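Local atomic coordinates of putative acyl-[acyl-carrier-protein]--UDP-N-acetylglucosamine O-acyltransferase (Bacteroides fragilis, PDB entry 4R36), a protein that probably transfers an acyl chain from acyl carrier protein to UDP-N-acetylglucosamine, as LpxA acyltransferases of lipid A synthesis do. Residues A[84-89]-A[114-119]; A[170-175]-A[188-193]. All blocks are in the same frame, centred on the assembly; numbering follows the deposited sequence.

Contact 1: A[84-89]-A[114-119]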
# COMPACT_ATOMS: atom_id res chain seq x y z
N ALA A 84 -14.65 3.60 -10.96
CA ALA A 84 -13.72 3.90 -12.03
C ALA A 84 -13.56 2.72 -12.98
O ALA A 84 -13.76 1.53 -12.58
CB ALA A 84 -12.38 4.33 -11.49
N ILE A 85 -13.22 3.03 -14.23
CA ILE A 85 -13.04 2.02 -15.23
C ILE A 85 -11.95 1.00 -14.80
O ILE A 85 -11.03 1.36 -14.04
CB ILE A 85 -12.72 2.55 -16.62
CG1 ILE A 85 -11.41 3.36 -16.62
CG2 ILE A 85 -13.92 3.38 -17.11
CD1 ILE A 85 -10.97 3.73 -17.99
N PRO A 86 -12.06 -0.25 -15.26
CA PRO A 86 -11.08 -1.24 -14.95
C PRO A 86 -9.64 -0.79 -15.22
O PRO A 86 -9.36 -0.05 -16.14
CB PRO A 86 -11.44 -2.41 -15.88
CG PRO A 86 -12.90 -2.28 -16.14
CD PRO A 86 -13.20 -0.80 -16.02
N GLN A 87 -8.72 -1.30 -14.43
CA GLN A 87 -7.34 -1.16 -14.70
C GLN A 87 -6.88 -2.19 -15.78
O GLN A 87 -5.85 -2.04 -16.36
CB GLN A 87 -6.53 -1.24 -13.40
CG GLN A 87 -6.80 -0.09 -12.42
CD GLN A 87 -5.97 -0.18 -11.18
OE1 GLN A 87 -5.75 -1.25 -10.64
NE2 GLN A 87 -5.64 0.92 -10.65
N ASP A 88 -7.70 -3.13 -16.12
CA ASP A 88 -7.47 -4.09 -17.22
C ASP A 88 -7.36 -3.44 -18.61
O ASP A 88 -8.32 -2.87 -19.10
CB ASP A 88 -8.66 -5.05 -17.19
CG ASP A 88 -8.51 -6.25 -18.09
OD1 ASP A 88 -7.51 -6.31 -18.87
OD2 ASP A 88 -9.40 -7.10 -18.01
N LEU A 89 -6.22 -3.57 -19.26
CA LEU A 89 -6.07 -3.05 -20.59
C LEU A 89 -6.92 -3.76 -21.63
O LEU A 89 -7.05 -3.27 -22.73
CB LEU A 89 -4.61 -3.06 -21.02
CG LEU A 89 -3.82 -2.08 -20.14
CD1 LEU A 89 -2.33 -2.29 -20.29
CD2 LEU A 89 -4.20 -0.60 -20.42
N ARG A 114 -15.39 -0.63 -11.64
CA ARG A 114 -16.41 -1.34 -12.33
C ARG A 114 -15.91 -2.48 -13.17
O ARG A 114 -14.68 -2.68 -13.38
CB ARG A 114 -17.30 -0.37 -13.15
CG ARG A 114 -16.71 0.35 -14.35
CD ARG A 114 -17.83 1.29 -14.84
NE ARG A 114 -17.50 2.15 -15.98
CZ ARG A 114 -17.74 1.89 -17.27
NH1 ARG A 114 -18.17 0.73 -17.67
NH2 ARG A 114 -17.45 2.79 -18.19
N GLY A 115 -16.85 -3.26 -13.67
CA GLY A 115 -16.52 -4.53 -14.36
C GLY A 115 -16.01 -4.41 -15.82
O GLY A 115 -15.93 -3.32 -16.38
N THR A 116 -15.69 -5.56 -16.40
CA THR A 116 -15.34 -5.67 -17.82
C THR A 116 -16.35 -6.65 -18.48
O THR A 116 -17.17 -7.26 -17.79
CB THR A 116 -13.95 -6.26 -18.04
OG1 THR A 116 -13.91 -7.64 -17.63
CG2 THR A 116 -12.90 -5.46 -17.37
N ALA A 117 -16.21 -6.87 -19.78
CA ALA A 117 -17.04 -7.85 -20.49
C ALA A 117 -16.88 -9.26 -19.95
O ALA A 117 -17.69 -10.12 -20.20
CB ALA A 117 -16.69 -7.84 -21.97
N ALA A 118 -15.79 -9.55 -19.27
CA ALA A 118 -15.61 -10.88 -18.65
C ALA A 118 -16.73 -11.29 -17.71
O ALA A 118 -16.93 -12.48 -17.50
CB ALA A 118 -14.25 -10.93 -17.87
N LYS A 119 -17.37 -10.32 -17.07
CA LYS A 119 -18.51 -10.52 -16.23
C LYS A 119 -19.45 -9.31 -16.34
O LYS A 119 -20.60 -9.46 -16.74
CB LYS A 119 -18.12 -10.75 -14.74
CG LYS A 119 -19.34 -11.07 -13.88
CD LYS A 119 -19.02 -11.32 -12.41
CE LYS A 119 -20.30 -11.49 -11.62
NZ LYS A 119 -20.08 -11.80 -10.18
O HOH W 1 -11.54 -8.58 -18.69

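Contact 2: A[170-175]-A[188-193]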
# COMPACT_ATOMS: atom_id res chain seq x y z
N VAL A 170 -2.26 -7.75 1.87
CA VAL A 170 -2.38 -9.07 1.26
C VAL A 170 -2.54 -8.94 -0.25
O VAL A 170 -3.25 -7.98 -0.76
CB VAL A 170 -3.54 -9.88 1.88
CG1 VAL A 170 -3.89 -11.11 1.05
CG2 VAL A 170 -3.14 -10.30 3.31
N LEU A 171 -1.91 -9.84 -0.98
CA LEU A 171 -2.02 -9.84 -2.48
C LEU A 171 -2.66 -11.11 -2.91
O LEU A 171 -2.16 -12.22 -2.63
CB LEU A 171 -0.67 -9.73 -3.16
CG LEU A 171 0.14 -8.48 -2.84
CD1 LEU A 171 1.50 -8.52 -3.53
CD2 LEU A 171 -0.72 -7.28 -3.34
N MET A 172 -3.84 -10.93 -3.52
CA MET A 172 -4.72 -12.01 -3.93
C MET A 172 -4.69 -11.97 -5.43
O MET A 172 -5.18 -11.01 -6.03
CB MET A 172 -6.15 -11.72 -3.43
CG MET A 172 -7.12 -12.68 -3.97
SD MET A 172 -8.65 -12.78 -3.07
CE MET A 172 -9.31 -14.30 -3.73
N HIS A 173 -4.07 -12.97 -6.02
CA HIS A 173 -3.97 -13.08 -7.43
C HIS A 173 -5.31 -13.25 -8.19
O HIS A 173 -6.27 -13.82 -7.66
CB HIS A 173 -3.14 -14.31 -7.69
CG HIS A 173 -2.49 -14.32 -9.01
ND1 HIS A 173 -2.98 -15.02 -10.08
CD2 HIS A 173 -1.33 -13.76 -9.43
CE1 HIS A 173 -2.19 -14.86 -11.13
NE2 HIS A 173 -1.18 -14.10 -10.76
N GLN A 174 -5.35 -12.86 -9.47
CA GLN A 174 -6.60 -12.97 -10.27
C GLN A 174 -7.18 -14.35 -10.27
O GLN A 174 -6.45 -15.36 -10.24
CB GLN A 174 -6.44 -12.45 -11.75
CG GLN A 174 -5.26 -13.04 -12.45
CD GLN A 174 -5.15 -12.54 -13.87
OE1 GLN A 174 -5.84 -11.60 -14.26
NE2 GLN A 174 -4.30 -13.20 -14.66
N PHE A 175 -8.50 -14.40 -10.27
CA PHE A 175 -9.25 -15.64 -10.37
C PHE A 175 -9.18 -16.53 -9.09
O PHE A 175 -9.62 -17.69 -9.13
CB PHE A 175 -8.84 -16.53 -11.59
CG PHE A 175 -8.82 -15.82 -12.91
CD1 PHE A 175 -10.01 -15.41 -13.50
CD2 PHE A 175 -7.63 -15.57 -13.56
CE1 PHE A 175 -10.02 -14.75 -14.74
CE2 PHE A 175 -7.62 -14.87 -14.79
CZ PHE A 175 -8.82 -14.48 -15.39
N CYS A 188 0.79 -11.54 3.41
CA CYS A 188 0.82 -12.75 2.58
C CYS A 188 0.35 -12.54 1.17
O CYS A 188 -0.43 -11.61 0.87
CB CYS A 188 0.02 -13.89 3.26
SG CYS A 188 0.79 -14.34 4.84
N ARG A 189 0.81 -13.42 0.28
CA ARG A 189 0.39 -13.39 -1.09
C ARG A 189 0.09 -14.78 -1.54
O ARG A 189 0.75 -15.74 -1.09
CB ARG A 189 1.47 -12.77 -1.99
CG ARG A 189 2.82 -13.46 -1.83
CD ARG A 189 3.95 -12.72 -2.60
NE ARG A 189 5.25 -13.30 -2.30
CZ ARG A 189 6.42 -12.81 -2.66
NH1 ARG A 189 6.49 -11.69 -3.36
NH2 ARG A 189 7.52 -13.49 -2.38
N PHE A 190 -0.83 -14.92 -2.50
CA PHE A 190 -1.21 -16.25 -2.90
C PHE A 190 -1.80 -16.27 -4.29
O PHE A 190 -2.42 -15.25 -4.71
CB PHE A 190 -2.20 -16.88 -1.93
CG PHE A 190 -3.47 -16.11 -1.74
CD1 PHE A 190 -3.54 -15.05 -0.86
CD2 PHE A 190 -4.65 -16.54 -2.32
CE1 PHE A 190 -4.77 -14.33 -0.67
CE2 PHE A 190 -5.88 -15.89 -2.12
CZ PHE A 190 -5.94 -14.76 -1.28
N SER A 191 -1.62 -17.39 -4.98
CA SER A 191 -2.22 -17.55 -6.31
C SER A 191 -2.96 -18.90 -6.48
O SER A 191 -3.20 -19.37 -7.61
CB SER A 191 -1.15 -17.39 -7.35
OG SER A 191 -0.18 -18.39 -7.07
N LYS A 192 -3.36 -19.47 -5.35
CA LYS A 192 -4.23 -20.63 -5.29
C LYS A 192 -5.39 -20.31 -4.40
O LYS A 192 -5.37 -19.26 -3.77
CB LYS A 192 -3.42 -21.81 -4.80
CG LYS A 192 -2.34 -22.16 -5.83
CD LYS A 192 -2.17 -23.63 -6.08
CE LYS A 192 -1.00 -24.00 -6.99
NZ LYS A 192 -0.87 -23.06 -8.12
N ASP A 193 -6.37 -21.20 -4.33
CA ASP A 193 -7.51 -20.97 -3.50
C ASP A 193 -7.20 -21.27 -2.01
O ASP A 193 -6.36 -22.16 -1.65
CB ASP A 193 -8.68 -21.83 -4.00
CG ASP A 193 -9.13 -21.48 -5.41
OD1 ASP A 193 -9.02 -20.33 -5.87
OD2 ASP A 193 -9.57 -22.41 -6.14
O HOH W 2 -10.48 -19.80 -7.99

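Contact 1: A[84-89]-A[114-119]
The guanidinium of R114 meets the methyl CG2 of I85, which approaches it obliquely, 3.7 Å from NH2. CG of R114 stands between its own N and carbonyl carbon (chi1 68°), and the chain, extended from CG to NE, then crosses I85 obliquely; its NH1 is hydrogen-bonded to S96 and to the carbonyl of E94. The pyrrolidine ring of P86 lies against the backbone of 114-115 in the next coil: its CG is 3.2 Å from the carbonyl O of G115 and 3.3 Å from that of R114, while CG2 of T116 packs on the same carbon at 3.4 Å. The one direct hydrogen bond between the segments runs from R114 N to A84 O (2.9 Å). At the other end the carboxylate of D88 and the hydroxyl of T116 are joined through a water that donates to D88 OD2 (2.7 Å) and to T116 OG1 (2.8 Å). That hydroxyl oxygen also accepts from A118 N, forming an ST turn, and is hydrogen-bonded to D139. D88 itself makes a salt bridge with K90 and touches H138, both residues that bind UDP-N-acetylglucosamine. R107 of the second subunit is hydrogen-bonded to the carbonyl of I85. Both segments are loops: 84-89 follows strand 81-82, and the loop 114-119 follows strand 111-112, its neighbour in the parallel sheet.

Contact 2: A[170-175]-A[188-193]
M172 and F190, paired on neighbouring parallel strands, point to the same face of the sheet and cross obliquely. The CA of M172 sits over one face of the F190 ring, 4.2 Å from its centroid in a CH-pi contact, and CG of M172 lies 3.6 Å from F190 CZ. Extended beyond CG, the methionine carries SD past the rim in an oblique Met-aromatic contact, 5.0 Å from the centroid. F190 CG stands between its own N and carbonyl carbon (chi1 58°), which turns the ring toward V170 and M172; V170 CG1 meets its edge, 3.8 Å from CE1. On the reverse face, L171 and R189 touch through their CB atoms before the arginine leads away to a salt bridge with E203 and a hydrogen bond to the carbonyl of G186 of the second subunit. Farther along, CB of S191 lies over one face of the H173 imidazole, 4.1 Å from its centroid. The backbones are tied by L171 N to C188 O, F190 N to L171 O and H173 N to F190 O. Stacked parallel strands from successive coils, with V170, M172 and F190 filling the interior beside I184 and V178, are typical of a parallel beta helix, here the left-handed one of the hexapeptide-repeat acyltransferases.

Contacts 1 and 2 join segments associated with the same parallel sheet, where strands 81-82 and 111-112 are neighbours, as are 171-172 and 189-190. Contact 2 lies on the strands themselves and combines regular backbone bonding with apolar and aromatic packing, partly buried, with exposed residues toward its far end. Contact 1 lies just beyond its strands, in loops whose touching residues are largely buried, and depends on a single direct hydrogen bond, a proline against carbonyls and a water bridge. Both touch the second subunit, and each has a UDP-N-acetylglucosamine-binding residue in one segment, L89 and Q174, though neither takes part in the contact itself. The centres of contacts 1 and 2 are about 19 Å apart.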